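Local coordinates for hypothetical protein Aq_1549 (Aquifex aeolicus, PDB 2E8E), which is of unknown function but belongs to the OsmC family and probably reduces peroxides through a pair of redox-active cysteines, as its relatives do, at residues A[55-60]-A[95-100]; A[48-53]-A[62-67]; A[40-45]-A[83-88]; A[100-105]-A[122-127]. All coordinates share one frame; numbering follows the deposited sequence.

Contact 1. Residues A[55-60]-A[95-100]; sequences KKKRQE and EKALEQ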
loop_
_atom_site.group_PDB
_atom_site.type_symbol
_atom_site.label_atom_id
_atom_site.label_comp_id
_atom_site.label_asym_id
_atom_site.label_seq_id
_atom_site.Cartn_x
_atom_site.Cartn_y
_atom_site.Cartn_z
ATOM N N LYS A 55 3.854 15.542 18.535
ATOM C CA LYS A 55 5.039 16.355 18.775
ATOM C C LYS A 55 4.626 17.821 18.877
ATOM O O LYS A 55 5.058 18.541 19.780
ATOM C CB LYS A 55 6.037 16.163 17.627
ATOM C CG LYS A 55 7.310 16.990 17.722
ATOM C CD LYS A 55 8.306 16.547 16.654
ATOM C CE LYS A 55 9.546 17.426 16.620
ATOM N NZ LYS A 55 9.245 18.796 16.118
ATOM N N LYS A 56 3.778 18.253 17.949
ATOM C CA LYS A 56 3.298 19.627 17.931
ATOM C C LYS A 56 2.501 19.931 19.199
ATOM O O LYS A 56 2.537 21.050 19.708
ATOM C CB LYS A 56 2.422 19.861 16.697
ATOM C CG LYS A 56 2.010 21.308 16.481
ATOM C CD LYS A 56 1.178 21.460 15.215
ATOM C CE LYS A 56 0.807 22.913 14.962
ATOM N NZ LYS A 56 0.023 23.492 16.087
ATOM N N LYS A 57 1.784 18.933 19.709
ATOM C CA LYS A 57 0.984 19.118 20.913
ATOM C C LYS A 57 1.783 18.924 22.199
ATOM O O LYS A 57 1.220 18.717 23.276
ATOM C CB LYS A 57 -0.238 18.197 20.885
ATOM C CG LYS A 57 -1.253 18.611 19.825
ATOM C CD LYS A 57 -2.540 17.812 19.909
ATOM C CE LYS A 57 -3.524 18.270 18.847
ATOM N NZ LYS A 57 -3.781 19.738 18.924
ATOM N N ARG A 58 3.104 18.983 22.065
ATOM C CA ARG A 58 4.024 18.877 23.195
ATOM C C ARG A 58 3.991 17.576 23.997
ATOM O O ARG A 58 4.293 17.570 25.191
ATOM C CB ARG A 58 3.787 20.063 24.134
ATOM C CG ARG A 58 3.537 21.375 23.396
ATOM C CD ARG A 58 4.671 21.690 22.433
ATOM N NE ARG A 58 5.932 21.847 23.145
ATOM C CZ ARG A 58 6.218 22.877 23.933
ATOM N NH1 ARG A 58 5.333 23.851 24.102
ATOM N NH2 ARG A 58 7.381 22.927 24.566
ATOM N N GLN A 59 3.640 16.471 23.349
ATOM C CA GLN A 59 3.598 15.199 24.048
ATOM C C GLN A 59 4.981 14.558 24.040
ATOM O O GLN A 59 5.751 14.728 23.096
ATOM C CB GLN A 59 2.581 14.260 23.390
ATOM C CG GLN A 59 1.158 14.812 23.315
ATOM C CD GLN A 59 0.637 15.298 24.655
ATOM O OE1 GLN A 59 0.477 16.501 24.872
ATOM N NE2 GLN A 59 0.370 14.367 25.563
ATOM N N GLU A 60 5.296 13.834 25.107
ATOM C CA GLU A 60 6.579 13.156 25.222
ATOM C C GLU A 60 6.351 11.714 24.801
ATOM O O GLU A 60 5.869 10.891 25.579
ATOM C CB GLU A 60 7.081 13.232 26.666
ATOM C CG GLU A 60 7.360 14.658 27.124
ATOM C CD GLU A 60 7.658 14.761 28.610
ATOM O OE1 GLU A 60 8.618 14.110 29.076
ATOM O OE2 GLU A 60 6.930 15.500 29.308
ATOM N N GLU A 95 -4.482 11.238 26.661
ATOM C CA GLU A 95 -5.445 10.592 25.783
ATOM C C GLU A 95 -6.102 11.599 24.837
ATOM O O GLU A 95 -6.382 11.278 23.682
ATOM C CB GLU A 95 -6.497 9.867 26.631
ATOM C CG GLU A 95 -7.414 8.921 25.864
ATOM C CD GLU A 95 -8.714 9.578 25.445
ATOM O OE1 GLU A 95 -9.363 10.204 26.312
ATOM O OE2 GLU A 95 -9.093 9.462 24.260
ATOM N N LYS A 96 -6.327 12.820 25.320
ATOM C CA LYS A 96 -6.948 13.863 24.505
ATOM C C LYS A 96 -6.073 14.253 23.315
ATOM O O LYS A 96 -6.580 14.539 22.226
ATOM C CB LYS A 96 -7.222 15.110 25.345
ATOM C CG LYS A 96 -5.965 15.793 25.859
ATOM C CD LYS A 96 -6.279 17.129 26.513
ATOM C CE LYS A 96 -5.014 17.780 27.047
ATOM N NZ LYS A 96 -3.947 17.867 26.007
ATOM N N ALA A 97 -4.762 14.278 23.531
ATOM C CA ALA A 97 -3.826 14.632 22.473
ATOM C C ALA A 97 -3.779 13.517 21.434
ATOM O O ALA A 97 -3.757 13.787 20.232
ATOM C CB ALA A 97 -2.431 14.871 23.053
ATOM N N LEU A 98 -3.768 12.269 21.895
ATOM C CA LEU A 98 -3.731 11.137 20.972
ATOM C C LEU A 98 -5.018 11.107 20.157
ATOM O O LEU A 98 -4.989 10.880 18.950
ATOM C CB LEU A 98 -3.560 9.814 21.723
ATOM C CG LEU A 98 -3.552 8.576 20.812
ATOM C CD1 LEU A 98 -2.419 8.691 19.797
ATOM C CD2 LEU A 98 -3.395 7.311 21.643
ATOM N N GLU A 99 -6.151 11.342 20.816
ATOM C CA GLU A 99 -7.426 11.347 20.110
ATOM C C GLU A 99 -7.435 12.403 19.003
ATOM O O GLU A 99 -7.878 12.133 17.883
ATOM C CB GLU A 99 -8.582 11.603 21.083
ATOM C CG GLU A 99 -9.913 11.893 20.389
ATOM C CD GLU A 99 -11.091 11.918 21.346
ATOM O OE1 GLU A 99 -10.903 12.306 22.519
ATOM O OE2 GLU A 99 -12.210 11.563 20.920
ATOM N N GLN A 100 -6.943 13.601 19.310
ATOM C CA GLN A 100 -6.902 14.673 18.316
ATOM C C GLN A 100 -5.987 14.315 17.147
ATOM O O GLN A 100 -6.301 14.604 15.992
ATOM C CB GLN A 100 -6.408 15.976 18.943
ATOM C CG GLN A 100 -7.379 16.625 19.909
ATOM C CD GLN A 100 -6.854 17.945 20.439
ATOM O OE1 GLN A 100 -6.589 18.872 19.673
ATOM N NE2 GLN A 100 -6.698 18.037 21.755
#
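K57 and Q59 reach from just beyond the end of helix 34-56 to A97 and Q100 on helix 95-109. K57, the first residue past helical geometry, can be followed outward. CB and CG lead toward helix 95-109. CD passes A97, 4.2 Å from A97 O. CE crosses the glutamine side chain, 3.2 Å from Q100 OE1 and 3.7 Å from Q100 CB, and the chain then bends at its last torsion (chi4 -55°), which brings NZ into a hydrogen bond with Q100 OE1 at 3.0 Å. The two side chains meet at about a right angle. The ammonium stands above the amide's carbonyl plane, 52° out of it, rather than on a lone pair. Q59 covers the neighbouring patch, its CD lying 3.5 Å from A97 CB. R58, with positive phi, is the C-prime residue of the Schellman motif that ends the helix, and this reversal carries the chain on to Q59. An alanine in place of K57 would take away the hydrogen bond and the methylenes beside A97, and is likely to leave Q100 OE1 without this partner and its amide freer to turn. The chemistry is thus mixed: one hydrogen bond from a charged amine to a neutral amide, beside aliphatic packing on A97, at a partly buried margin.

Contact 2. Residues A[48-53]-A[62-67]; sequences VDVYHI and KDIKIF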
loop_
_atom_site.group_PDB
_atom_site.type_symbol
_atom_site.label_atom_id
_atom_site.label_comp_id
_atom_site.label_asym_id
_atom_site.label_seq_id
_atom_site.Cartn_x
_atom_site.Cartn_y
_atom_site.Cartn_z
ATOM N N VAL A 48 2.780 8.739 10.515
ATOM C CA VAL A 48 3.589 9.931 10.301
ATOM C C VAL A 48 2.805 11.153 10.791
ATOM O O VAL A 48 3.365 12.037 11.442
ATOM C CB VAL A 48 3.944 10.093 8.804
ATOM C CG1 VAL A 48 4.579 11.454 8.550
ATOM C CG2 VAL A 48 4.903 8.984 8.386
ATOM N N ASP A 49 1.509 11.187 10.487
ATOM C CA ASP A 49 0.652 12.298 10.910
ATOM C C ASP A 49 0.568 12.352 12.431
ATOM O O ASP A 49 0.720 13.412 13.045
ATOM C CB ASP A 49 -0.785 12.142 10.397
ATOM C CG ASP A 49 -0.893 12.146 8.885
ATOM O OD1 ASP A 49 -0.123 12.861 8.208
ATOM O OD2 ASP A 49 -1.788 11.441 8.375
ATOM N N VAL A 50 0.296 11.199 13.033
ATOM C CA VAL A 50 0.159 11.119 14.479
ATOM C C VAL A 50 1.443 11.548 15.179
ATOM O O VAL A 50 1.401 12.284 16.166
ATOM C CB VAL A 50 -0.246 9.692 14.908
ATOM C CG1 VAL A 50 -0.237 9.570 16.428
ATOM C CG2 VAL A 50 -1.634 9.379 14.367
ATOM N N TYR A 51 2.583 11.108 14.658
ATOM C CA TYR A 51 3.863 11.472 15.255
ATOM C C TYR A 51 4.036 12.988 15.265
ATOM O O TYR A 51 4.323 13.584 16.308
ATOM C CB TYR A 51 5.017 10.844 14.474
ATOM C CG TYR A 51 6.378 11.182 15.039
ATOM C CD1 TYR A 51 6.957 10.398 16.037
ATOM C CD2 TYR A 51 7.078 12.302 14.589
ATOM C CE1 TYR A 51 8.208 10.723 16.573
ATOM C CE2 TYR A 51 8.324 12.637 15.117
ATOM C CZ TYR A 51 8.883 11.844 16.106
ATOM O OH TYR A 51 10.117 12.178 16.623
ATOM N N HIS A 52 3.860 13.605 14.102
ATOM C CA HIS A 52 4.008 15.051 13.972
ATOM C C HIS A 52 3.032 15.848 14.824
ATOM O O HIS A 52 3.405 16.859 15.414
ATOM C CB HIS A 52 3.861 15.471 12.510
ATOM C CG HIS A 52 5.006 15.047 11.646
ATOM N ND1 HIS A 52 6.319 15.278 11.993
ATOM C CD2 HIS A 52 5.038 14.423 10.446
ATOM C CE1 HIS A 52 7.111 14.813 11.044
ATOM N NE2 HIS A 52 6.359 14.289 10.093
ATOM N N ILE A 53 1.783 15.397 14.890
ATOM C CA ILE A 53 0.774 16.096 15.678
ATOM C C ILE A 53 1.062 15.974 17.172
ATOM O O ILE A 53 1.001 16.967 17.900
ATOM C CB ILE A 53 -0.637 15.566 15.359
ATOM C CG1 ILE A 53 -0.999 15.931 13.914
ATOM C CG2 ILE A 53 -1.655 16.154 16.333
ATOM C CD1 ILE A 53 -2.270 15.275 13.399
ATOM N N LYS A 62 7.529 8.031 23.758
ATOM C CA LYS A 62 8.592 7.048 23.896
ATOM C C LYS A 62 8.427 6.060 22.746
ATOM O O LYS A 62 9.405 5.563 22.188
ATOM C CB LYS A 62 8.477 6.301 25.226
ATOM C CG LYS A 62 9.482 5.170 25.370
ATOM C CD LYS A 62 9.196 4.294 26.580
ATOM C CE LYS A 62 9.287 5.072 27.880
ATOM N NZ LYS A 62 9.103 4.167 29.051
ATOM N N ASP A 63 7.176 5.786 22.390
ATOM C CA ASP A 63 6.894 4.854 21.307
ATOM C C ASP A 63 5.461 5.002 20.811
ATOM O O ASP A 63 4.583 5.495 21.521
ATOM C CB ASP A 63 7.137 3.418 21.788
ATOM C CG ASP A 63 7.211 2.412 20.645
ATOM O OD1 ASP A 63 7.313 2.831 19.473
ATOM O OD2 ASP A 63 7.180 1.197 20.928
ATOM N N ILE A 64 5.239 4.594 19.567
ATOM C CA ILE A 64 3.916 4.637 18.964
ATOM C C ILE A 64 3.777 3.291 18.278
ATOM O O ILE A 64 4.608 2.927 17.447
ATOM C CB ILE A 64 3.787 5.757 17.903
ATOM C CG1 ILE A 64 3.900 7.128 18.571
ATOM C CG2 ILE A 64 2.449 5.629 17.166
ATOM C CD1 ILE A 64 3.891 8.294 17.603
ATOM N N LYS A 65 2.751 2.539 18.659
ATOM C CA LYS A 65 2.505 1.234 18.070
ATOM C C LYS A 65 1.165 1.282 17.357
ATOM O O LYS A 65 0.187 1.802 17.893
ATOM C CB LYS A 65 2.477 0.153 19.152
ATOM C CG LYS A 65 3.790 -0.007 19.911
ATOM C CD LYS A 65 3.690 -1.124 20.934
ATOM C CE LYS A 65 5.009 -1.330 21.664
ATOM N NZ LYS A 65 4.896 -2.386 22.713
ATOM N N ILE A 66 1.122 0.753 16.141
ATOM C CA ILE A 66 -0.119 0.751 15.381
ATOM C C ILE A 66 -0.415 -0.663 14.915
ATOM O O ILE A 66 0.414 -1.308 14.272
ATOM C CB ILE A 66 -0.031 1.690 14.163
ATOM C CG1 ILE A 66 0.441 3.078 14.609
ATOM C CG2 ILE A 66 -1.402 1.807 13.505
ATOM C CD1 ILE A 66 0.661 4.057 13.466
ATOM N N PHE A 67 -1.605 -1.144 15.253
ATOM C CA PHE A 67 -2.017 -2.486 14.894
ATOM C C PHE A 67 -3.148 -2.432 13.886
ATOM O O PHE A 67 -4.189 -1.836 14.143
ATOM C CB PHE A 67 -2.469 -3.232 16.151
ATOM C CG PHE A 67 -1.419 -3.278 17.223
ATOM C CD1 PHE A 67 -0.436 -4.263 17.211
ATOM C CD2 PHE A 67 -1.376 -2.301 18.212
ATOM C CE1 PHE A 67 0.580 -4.271 18.170
ATOM C CE2 PHE A 67 -0.368 -2.301 19.172
ATOM C CZ PHE A 67 0.612 -3.286 19.150
#
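I64, the strand residue that meets V50 and Y51, gives its backbone N to D63 OD1 at 2.7 Å, a weak bond bent to 129° at the hydrogen. The same carboxylate oxygen accepts a second weak hydrogen bond from the backbone N of L10 of the second subunit, so two donors share it across the dimer interface. Just beyond, the contact itself is wholly apolar and rests on one methyl. With CG1 anti to the carbonyl carbon (chi1 -66°) and the chain extended from there, I64 sends CD1 straight at the helix. It arrives 4.0 Å from Y51 CA and also 4.0 Å from Y51 CD1, touching the tyrosine at the ring edge, near its plane, and crossing that side chain at about a right angle. V50 CG1 lies looser, 4.5 Å from I64 CD1. Helix 34-56 thus lies against strand 60-72, whose start carries a classic beta bulge, K62 and D63 both facing V90. K65, I66 and F67 pair antiparallel with a strand of the second subunit, which continues the sheet across the interface, as in other OsmC-type dimers. That subunit also packs F16 on I64 and A14 on Y51. On its other flank V50 meets A101 of helix 95-109.

Contact 3. Residues A[40-45]-A[83-88]; sequences VSIGSC and IEIKYV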
loop_
_atom_site.group_PDB
_atom_site.type_symbol
_atom_site.label_atom_id
_atom_site.label_comp_id
_atom_site.label_asym_id
_atom_site.label_seq_id
_atom_site.Cartn_x
_atom_site.Cartn_y
_atom_site.Cartn_z
ATOM N N VAL A 40 0.377 -1.747 5.630
ATOM C CA VAL A 40 1.577 -1.043 6.069
ATOM C C VAL A 40 1.545 0.396 5.549
ATOM O O VAL A 40 1.904 1.332 6.270
ATOM C CB VAL A 40 2.875 -1.743 5.569
ATOM C CG1 VAL A 40 4.089 -0.854 5.832
ATOM C CG2 VAL A 40 3.050 -3.077 6.278
ATOM N N SER A 41 1.106 0.576 4.304
ATOM C CA SER A 41 1.034 1.915 3.717
ATOM C C SER A 41 0.068 2.792 4.508
ATOM O O SER A 41 0.356 3.952 4.806
ATOM C CB SER A 41 0.577 1.832 2.254
ATOM O OG SER A 41 1.478 1.036 1.506
ATOM N N ILE A 42 -1.083 2.226 4.844
ATOM C CA ILE A 42 -2.090 2.943 5.614
ATOM C C ILE A 42 -1.549 3.302 6.998
ATOM O O ILE A 42 -1.615 4.460 7.425
ATOM C CB ILE A 42 -3.361 2.078 5.795
ATOM C CG1 ILE A 42 -4.065 1.890 4.445
ATOM C CG2 ILE A 42 -4.289 2.718 6.819
ATOM C CD1 ILE A 42 -5.192 0.855 4.490
ATOM N N GLY A 43 -1.016 2.296 7.689
ATOM C CA GLY A 43 -0.493 2.495 9.029
ATOM C C GLY A 43 0.642 3.494 9.124
ATOM O O GLY A 43 0.657 4.337 10.026
ATOM N N SER A 44 1.591 3.417 8.194
ATOM C CA SER A 44 2.724 4.330 8.223
ATOM C C SER A 44 2.336 5.743 7.808
ATOM O O SER A 44 2.819 6.717 8.392
ATOM C CB SER A 44 3.866 3.800 7.344
ATOM O OG SER A 44 3.453 3.612 6.002
ATOM N N CYS A 45 1.462 5.869 6.810
ATOM C CA CYS A 45 1.028 7.194 6.369
ATOM C C CYS A 45 0.357 7.897 7.547
ATOM O O CYS A 45 0.668 9.048 7.855
ATOM C CB CYS A 45 0.032 7.084 5.212
ATOM S SG CYS A 45 -0.404 8.675 4.445
ATOM N N ILE A 83 -11.463 -2.852 8.144
ATOM C CA ILE A 83 -10.082 -2.602 8.532
ATOM C C ILE A 83 -10.119 -2.001 9.925
ATOM O O ILE A 83 -10.736 -0.957 10.137
ATOM C CB ILE A 83 -9.369 -1.596 7.601
ATOM C CG1 ILE A 83 -9.313 -2.142 6.173
ATOM C CG2 ILE A 83 -7.949 -1.338 8.124
ATOM C CD1 ILE A 83 -8.588 -1.237 5.201
ATOM N N GLU A 84 -9.476 -2.674 10.873
ATOM C CA GLU A 84 -9.416 -2.188 12.244
ATOM C C GLU A 84 -8.037 -1.607 12.472
ATOM O O GLU A 84 -7.031 -2.239 12.139
ATOM C CB GLU A 84 -9.631 -3.326 13.241
ATOM C CG GLU A 84 -11.014 -3.928 13.249
ATOM C CD GLU A 84 -11.164 -4.966 14.345
ATOM O OE1 GLU A 84 -10.990 -4.605 15.530
ATOM O OE2 GLU A 84 -11.445 -6.141 14.026
ATOM N N ILE A 85 -7.985 -0.405 13.034
ATOM C CA ILE A 85 -6.707 0.227 13.307
ATOM C C ILE A 85 -6.698 0.659 14.759
ATOM O O ILE A 85 -7.596 1.378 15.203
ATOM C CB ILE A 85 -6.473 1.479 12.435
ATOM C CG1 ILE A 85 -6.655 1.141 10.952
ATOM C CG2 ILE A 85 -5.068 2.013 12.679
ATOM C CD1 ILE A 85 -6.486 2.326 10.022
ATOM N N LYS A 86 -5.686 0.213 15.493
ATOM C CA LYS A 86 -5.550 0.567 16.898
ATOM C C LYS A 86 -4.228 1.295 17.101
ATOM O O LYS A 86 -3.164 0.768 16.767
ATOM C CB LYS A 86 -5.582 -0.691 17.770
ATOM C CG LYS A 86 -5.441 -0.416 19.259
ATOM C CD LYS A 86 -5.458 -1.712 20.056
ATOM C CE LYS A 86 -5.300 -1.444 21.539
ATOM N NZ LYS A 86 -6.375 -0.549 22.044
ATOM N N TYR A 87 -4.304 2.509 17.637
ATOM C CA TYR A 87 -3.119 3.319 17.893
ATOM C C TYR A 87 -2.798 3.277 19.384
ATOM O O TYR A 87 -3.672 3.519 20.215
ATOM C CB TYR A 87 -3.369 4.778 17.512
ATOM C CG TYR A 87 -3.735 5.013 16.066
ATOM C CD1 TYR A 87 -2.768 5.391 15.135
ATOM C CD2 TYR A 87 -5.053 4.885 15.633
ATOM C CE1 TYR A 87 -3.107 5.644 13.805
ATOM C CE2 TYR A 87 -5.400 5.130 14.309
ATOM C CZ TYR A 87 -4.426 5.513 13.402
ATOM O OH TYR A 87 -4.776 5.780 12.099
ATOM N N VAL A 88 -1.548 2.976 19.713
ATOM C CA VAL A 88 -1.120 2.944 21.105
ATOM C C VAL A 88 0.057 3.899 21.260
ATOM O O VAL A 88 1.121 3.685 20.677
ATOM C CB VAL A 88 -0.679 1.522 21.539
ATOM C CG1 VAL A 88 -0.162 1.553 22.976
ATOM C CG2 VAL A 88 -1.848 0.550 21.422
#
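Helix 40-45 passes over strand 83-88 with the CA atoms of I42 and I85 9.4 Å apart, a gap that side chains alone bridge. I42 does the bridging with two branches. Its CG1 lies anti to the carbonyl carbon (chi1 -68°) and extends to CD1, which meets I83 CD1 tip to tip at 4.1 Å. The other branch, CG2, takes the methyl of the next inward-facing strand residue: I85 CD1 sits 3.9 Å from I42 CG2, the two side chains crossing obliquely. One helix residue therefore covers two strand positions on the same face, I83 and I85, while E84 between them turns outward to a salt bridge with K71. V112 and L113 of helix 111-116 and L68 of strand 60-72 also touch I42, so its surroundings are apolar on several sides. Away from the sheet, V40 O accepts two bonds, from S44 N at 2.9 Å and from S44 OG at 2.8 Å, which approach from opposite faces of the carbonyl plane. The hydroxyl thereby finds its partner within its own helix, where S44 also packs on P34 of the second subunit. C45, three residues on from I42, touches C110, with which it forms a disulfide in another structure of this protein, but not in this reduced one. A long helix lying on a sheet, packing I42 against the strand's isoleucines and carrying a cysteine beside the partner subunit, is the arrangement of the OsmC fold and its probable redox site.

Contact 4. Residues A[100-105]-A[122-127]; sequences QAVKLS and LKISWE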
loop_
_atom_site.group_PDB
_atom_site.type_symbol
_atom_site.label_atom_id
_atom_site.label_comp_id
_atom_site.label_asym_id
_atom_site.label_seq_id
_atom_site.Cartn_x
_atom_site.Cartn_y
_atom_site.Cartn_z
ATOM N N GLN A 100 -6.943 13.601 19.310
ATOM C CA GLN A 100 -6.902 14.673 18.316
ATOM C C GLN A 100 -5.987 14.315 17.147
ATOM O O GLN A 100 -6.301 14.604 15.992
ATOM C CB GLN A 100 -6.408 15.976 18.943
ATOM C CG GLN A 100 -7.379 16.625 19.909
ATOM C CD GLN A 100 -6.854 17.945 20.439
ATOM O OE1 GLN A 100 -6.589 18.872 19.673
ATOM N NE2 GLN A 100 -6.698 18.037 21.755
ATOM N N ALA A 101 -4.854 13.694 17.454
ATOM C CA ALA A 101 -3.899 13.303 16.422
ATOM C C ALA A 101 -4.502 12.235 15.516
ATOM O O ALA A 101 -4.354 12.290 14.296
ATOM C CB ALA A 101 -2.618 12.782 17.065
ATOM N N VAL A 102 -5.184 11.264 16.117
ATOM C CA VAL A 102 -5.804 10.190 15.352
ATOM C C VAL A 102 -6.950 10.698 14.478
ATOM O O VAL A 102 -7.085 10.291 13.321
ATOM C CB VAL A 102 -6.320 9.075 16.287
ATOM C CG1 VAL A 102 -7.150 8.071 15.504
ATOM C CG2 VAL A 102 -5.137 8.370 16.944
ATOM N N LYS A 103 -7.770 11.596 15.018
ATOM C CA LYS A 103 -8.879 12.131 14.237
ATOM C C LYS A 103 -8.410 13.023 13.094
ATOM O O LYS A 103 -8.921 12.927 11.976
ATOM C CB LYS A 103 -9.855 12.890 15.139
ATOM C CG LYS A 103 -10.596 11.973 16.095
ATOM C CD LYS A 103 -11.674 12.713 16.861
ATOM C CE LYS A 103 -12.403 11.775 17.804
ATOM N NZ LYS A 103 -12.928 10.580 17.088
ATOM N N LEU A 104 -7.433 13.885 13.360
ATOM C CA LEU A 104 -6.918 14.759 12.314
ATOM C C LEU A 104 -6.295 13.932 11.197
ATOM O O LEU A 104 -6.443 14.253 10.020
ATOM C CB LEU A 104 -5.876 15.723 12.876
ATOM C CG LEU A 104 -6.451 16.918 13.638
ATOM C CD1 LEU A 104 -5.315 17.723 14.257
ATOM C CD2 LEU A 104 -7.268 17.781 12.682
ATOM N N SER A 105 -5.599 12.864 11.569
ATOM C CA SER A 105 -4.971 12.009 10.575
ATOM C C SER A 105 -6.008 11.278 9.728
ATOM O O SER A 105 -6.027 11.407 8.503
ATOM C CB SER A 105 -4.056 10.986 11.254
ATOM O OG SER A 105 -3.492 10.105 10.293
ATOM N N LEU A 122 -14.284 1.153 8.339
ATOM C CA LEU A 122 -13.135 1.471 9.171
ATOM C C LEU A 122 -13.487 1.530 10.655
ATOM O O LEU A 122 -14.429 2.214 11.053
ATOM C CB LEU A 122 -12.547 2.809 8.714
ATOM C CG LEU A 122 -11.209 3.290 9.271
ATOM C CD1 LEU A 122 -10.118 2.263 8.984
ATOM C CD2 LEU A 122 -10.866 4.626 8.625
ATOM N N LYS A 123 -12.731 0.798 11.465
ATOM C CA LYS A 123 -12.942 0.781 12.908
ATOM C C LYS A 123 -11.651 1.259 13.563
ATOM O O LYS A 123 -10.638 0.556 13.559
ATOM C CB LYS A 123 -13.313 -0.627 13.379
ATOM C CG LYS A 123 -14.572 -1.167 12.697
ATOM C CD LYS A 123 -15.246 -2.281 13.488
ATOM C CE LYS A 123 -14.368 -3.508 13.638
ATOM N NZ LYS A 123 -15.110 -4.605 14.330
ATOM N N ILE A 124 -11.699 2.466 14.115
ATOM C CA ILE A 124 -10.536 3.079 14.739
ATOM C C ILE A 124 -10.627 3.155 16.258
ATOM O O ILE A 124 -11.679 3.478 16.814
ATOM C CB ILE A 124 -10.335 4.498 14.180
ATOM C CG1 ILE A 124 -10.163 4.425 12.660
ATOM C CG2 ILE A 124 -9.132 5.161 14.830
ATOM C CD1 ILE A 124 -10.159 5.768 11.981
ATOM N N SER A 125 -9.516 2.855 16.922
ATOM C CA SER A 125 -9.448 2.909 18.377
ATOM C C SER A 125 -8.054 3.354 18.786
ATOM O O SER A 125 -7.115 3.288 17.995
ATOM C CB SER A 125 -9.747 1.541 18.988
ATOM O OG SER A 125 -8.765 0.590 18.620
ATOM N N TRP A 126 -7.911 3.807 20.023
ATOM C CA TRP A 126 -6.610 4.253 20.487
ATOM C C TRP A 126 -6.539 4.173 21.997
ATOM O O TRP A 126 -7.561 4.054 22.677
ATOM C CB TRP A 126 -6.356 5.690 20.029
ATOM C CG TRP A 126 -7.376 6.656 20.543
ATOM C CD1 TRP A 126 -7.379 7.284 21.757
ATOM C CD2 TRP A 126 -8.578 7.062 19.878
ATOM N NE1 TRP A 126 -8.510 8.054 21.890
ATOM C CE2 TRP A 126 -9.265 7.934 20.753
ATOM C CE3 TRP A 126 -9.144 6.769 18.631
ATOM C CZ2 TRP A 126 -10.490 8.519 20.418
ATOM C CZ3 TRP A 126 -10.362 7.351 18.298
ATOM C CH2 TRP A 126 -11.023 8.216 19.192
ATOM N N GLU A 127 -5.322 4.230 22.518
ATOM C CA GLU A 127 -5.122 4.174 23.953
ATOM C C GLU A 127 -3.729 4.663 24.288
ATOM O O GLU A 127 -2.810 4.584 23.469
ATOM C CB GLU A 127 -5.308 2.747 24.472
ATOM C CG GLU A 127 -4.228 1.771 24.050
ATOM C CD GLU A 127 -4.421 0.394 24.663
ATOM O OE1 GLU A 127 -5.444 -0.256 24.358
ATOM O OE2 GLU A 127 -3.554 -0.038 25.452
#
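I124 makes the first approach from strand 122-127 toward helix 100-105, with its CG2 methyl 3.6 Å from V102 CG1. The isoleucine and valine slide past each other in opposite directions. S125 turns to the other face, against K86. At W126 the strand again faces the helix. Its CG stands in the crowded position between the backbone N and the carbonyl carbon (chi1 60°), from which the indole reaches two helix residues: V102 CG1 is 3.9 Å from W126 CE3, and K103 NZ is 3.7 Å from W126 CH2, both meeting the ring obliquely. The indole N-H is bonded outside the segment: W126 NE1 donates to E95 OE2 at the start of the same helix. E127 then turns outward to a salt bridge with K86. Helix and strand run nearly antiparallel, at 155°, with axes 9.7 Å apart. I124 and W126, alternate residues of the strand, both face the helix, and V102 meets both. No hydrogen bond joins the two segments; their chemistry is dispersion around V102, with the exposed lysine end adding contact at the margin and the indole N-H satisfied by a glutamate.

How the contacts relate
Contact 3, whose centre lies about 4 Å from the centre of the chain, and contact 2 are buried and join helix 34-56 to neighbouring strands of one sheet using aliphatic methyls and, in contact 2, a ring edge. Contacts 1 and 4 are partly buried and bring in lysines. Both use helix 95-109, and Q100, common to their segments, takes part only in contact 1: contact 1 ties that helix to the end of helix 34-56, contact 4 lays it on strand 121-130. Between contacts 2 and 4, D49 OD2 and S105 OG form a hydrogen bond linking the two helices. Contacts 2 and 3 also touch the second subunit, whereas contacts 1 and 4 do not.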